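Local coordinates for PelD (Pseudomonas aeruginosa, PDB 4ETX), which binds the second messenger cyclic di-GMP, largely through its GGDEF domain, as an effector involved in pellicle formation, at residues A74-V79 and S105-C110. Numbering follows the deposited sequence.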
loop_
_atom_site.group_PDB
_atom_site.type_symbol
_atom_site.label_atom_id
_atom_site.label_comp_id
_atom_site.label_asym_id
_atom_site.label_seq_id
_atom_site.Cartn_x
_atom_site.Cartn_y
_atom_site.Cartn_z
ATOM N N ALA A 74 -27.893 -11.669 -10.930
ATOM C CA ALA A 74 -28.495 -11.094 -12.139
ATOM C C ALA A 74 -28.366 -9.559 -12.098
ATOM O O ALA A 74 -28.360 -8.901 -13.142
ATOM C CB ALA A 74 -29.952 -11.515 -12.275
ATOM N N ASP A 75 -28.272 -9.018 -10.877
ATOM C CA ASP A 75 -27.986 -7.595 -10.578
ATOM C C ASP A 75 -28.052 -7.387 -9.054
ATOM O O ASP A 75 -28.756 -6.503 -8.562
ATOM C CB ASP A 75 -28.959 -6.638 -11.305
ATOM C CG ASP A 75 -28.518 -5.164 -11.249
ATOM O OD1 ASP A 75 -28.020 -4.686 -10.204
ATOM O OD2 ASP A 75 -28.685 -4.462 -12.263
ATOM N N ASP A 76 -27.326 -8.220 -8.313
ATOM C CA ASP A 76 -27.290 -8.129 -6.852
ATOM C C ASP A 76 -27.002 -6.696 -6.386
ATOM O O ASP A 76 -26.057 -6.057 -6.849
ATOM C CB ASP A 76 -26.255 -9.110 -6.283
ATOM C CG ASP A 76 -26.366 -9.274 -4.785
ATOM O OD1 ASP A 76 -25.717 -8.497 -4.058
ATOM O OD2 ASP A 76 -27.097 -10.188 -4.337
ATOM N N LEU A 77 -27.841 -6.201 -5.481
ATOM C CA LEU A 77 -27.761 -4.821 -4.987
ATOM C C LEU A 77 -26.437 -4.495 -4.272
ATOM O O LEU A 77 -25.902 -3.392 -4.421
ATOM C CB LEU A 77 -28.957 -4.523 -4.072
ATOM C CG LEU A 77 -29.107 -3.144 -3.418
ATOM C CD1 LEU A 77 -29.087 -2.000 -4.431
ATOM C CD2 LEU A 77 -30.395 -3.109 -2.600
ATOM N N LEU A 78 -25.911 -5.448 -3.507
ATOM C CA LEU A 78 -24.641 -5.229 -2.821
ATOM C C LEU A 78 -23.502 -5.088 -3.845
ATOM O O LEU A 78 -22.687 -4.168 -3.743
ATOM C CB LEU A 78 -24.349 -6.345 -1.810
ATOM C CG LEU A 78 -23.393 -5.995 -0.665
ATOM C CD1 LEU A 78 -23.907 -4.818 0.168
ATOM C CD2 LEU A 78 -23.152 -7.208 0.220
ATOM N N VAL A 79 -23.492 -5.989 -4.833
ATOM C CA VAL A 79 -22.504 -6.001 -5.919
ATOM C C VAL A 79 -22.579 -4.677 -6.667
ATOM O O VAL A 79 -21.577 -3.999 -6.832
ATOM C CB VAL A 79 -22.738 -7.205 -6.882
ATOM C CG1 VAL A 79 -21.971 -7.044 -8.196
ATOM C CG2 VAL A 79 -22.374 -8.520 -6.200
ATOM N N SER A 105 -31.175 -15.117 -0.275
ATOM C CA SER A 105 -29.966 -15.499 -1.023
ATOM C C SER A 105 -28.930 -14.369 -1.215
ATOM O O SER A 105 -28.521 -14.068 -2.337
ATOM C CB SER A 105 -30.350 -16.125 -2.370
ATOM O OG SER A 105 -29.256 -16.837 -2.922
ATOM N N ALA A 106 -28.508 -13.759 -0.113
ATOM C CA ALA A 106 -27.665 -12.570 -0.176
ATOM C C ALA A 106 -26.187 -12.847 0.112
ATOM O O ALA A 106 -25.829 -13.887 0.678
ATOM C CB ALA A 106 -28.202 -11.502 0.776
ATOM N N LEU A 107 -25.333 -11.905 -0.286
ATOM C CA LEU A 107 -23.928 -11.928 0.110
ATOM C C LEU A 107 -23.816 -11.364 1.516
ATOM O O LEU A 107 -24.834 -11.058 2.133
ATOM C CB LEU A 107 -23.081 -11.096 -0.847
ATOM C CG LEU A 107 -22.827 -11.705 -2.224
ATOM C CD1 LEU A 107 -22.378 -10.624 -3.179
ATOM C CD2 LEU A 107 -21.816 -12.844 -2.130
ATOM N N GLN A 108 -22.588 -11.243 2.017
ATOM C CA GLN A 108 -22.334 -10.592 3.303
ATOM C C GLN A 108 -21.555 -9.266 3.161
ATOM O O GLN A 108 -21.899 -8.287 3.815
ATOM C CB GLN A 108 -21.620 -11.546 4.268
ATOM C CG GLN A 108 -22.506 -12.641 4.873
ATOM C CD GLN A 108 -21.715 -13.598 5.758
ATOM O OE1 GLN A 108 -20.524 -13.397 6.000
ATOM N NE2 GLN A 108 -22.380 -14.646 6.247
ATOM N N VAL A 109 -20.514 -9.239 2.317
ATOM C CA VAL A 109 -19.753 -7.993 2.022
ATOM C C VAL A 109 -19.099 -8.025 0.619
ATOM O O VAL A 109 -18.770 -9.099 0.101
ATOM C CB VAL A 109 -18.711 -7.642 3.164
ATOM C CG1 VAL A 109 -17.863 -8.832 3.522
ATOM C CG2 VAL A 109 -17.815 -6.447 2.813
ATOM N N CYS A 110 -18.946 -6.847 0.016
ATOM C CA CYS A 110 -18.289 -6.680 -1.291
ATOM C C CYS A 110 -17.164 -5.668 -1.154
ATOM O O CYS A 110 -17.360 -4.585 -0.607
ATOM C CB CYS A 110 -19.284 -6.235 -2.383
ATOM S SG CYS A 110 -20.245 -7.603 -3.070
#
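In the GAF domain of PelD the capped first turn of helix 77-85 lies on one face of the antiparallel sheet, where the chain of residues 105-110 runs into strand 109-114. Leu78 and Val79 meet Leu107 and Cys110 there. Leu78 reaches across: with CG swung opposite its own backbone N (chi1 -157°), its CD2 methyl comes down on the main chain, 3.9 Å from Val109 CA, and packs alongside the side chain of Leu107, 4.0 Å from its CB. Val79 brings a single branch. Its CG2 lies 3.7 Å from Leu107 CD1 and 3.9 Å from Cys110 SG, while Leu123 and Ala125 of strand 120-126 continue the apolar layer beneath Val79, Leu107 and Cys110. The thiol sulfur also sits against the helix backbone, 4.0 Å from Val79 CA. Asp76 is the N-cap: its OD1 accepts weak bonds from two backbone amides of the first turn. Leu78 N reaches OD1 at 3.1 Å, bent to 129°. Val79 N lies farther from OD1, at 3.4 Å, but much straighter at 161°. The same oxygen passes Leu107 CD1 at 4.1 Å. A classic beta bulge pairs Gln108 and Val109 with Val126 of the neighbouring strand, and both side chains start away from the helix; the amide oxygen of Gln108 is held by Met129 N. No hydrogen bond joins the two segments; the contact between them is van der Waals packing, mostly of methyl groups and the Cys110 sulfur, with the aspartate at its edge serving amides of its own helix, whose N-terminal dipole would be expected to stabilise its negative charge.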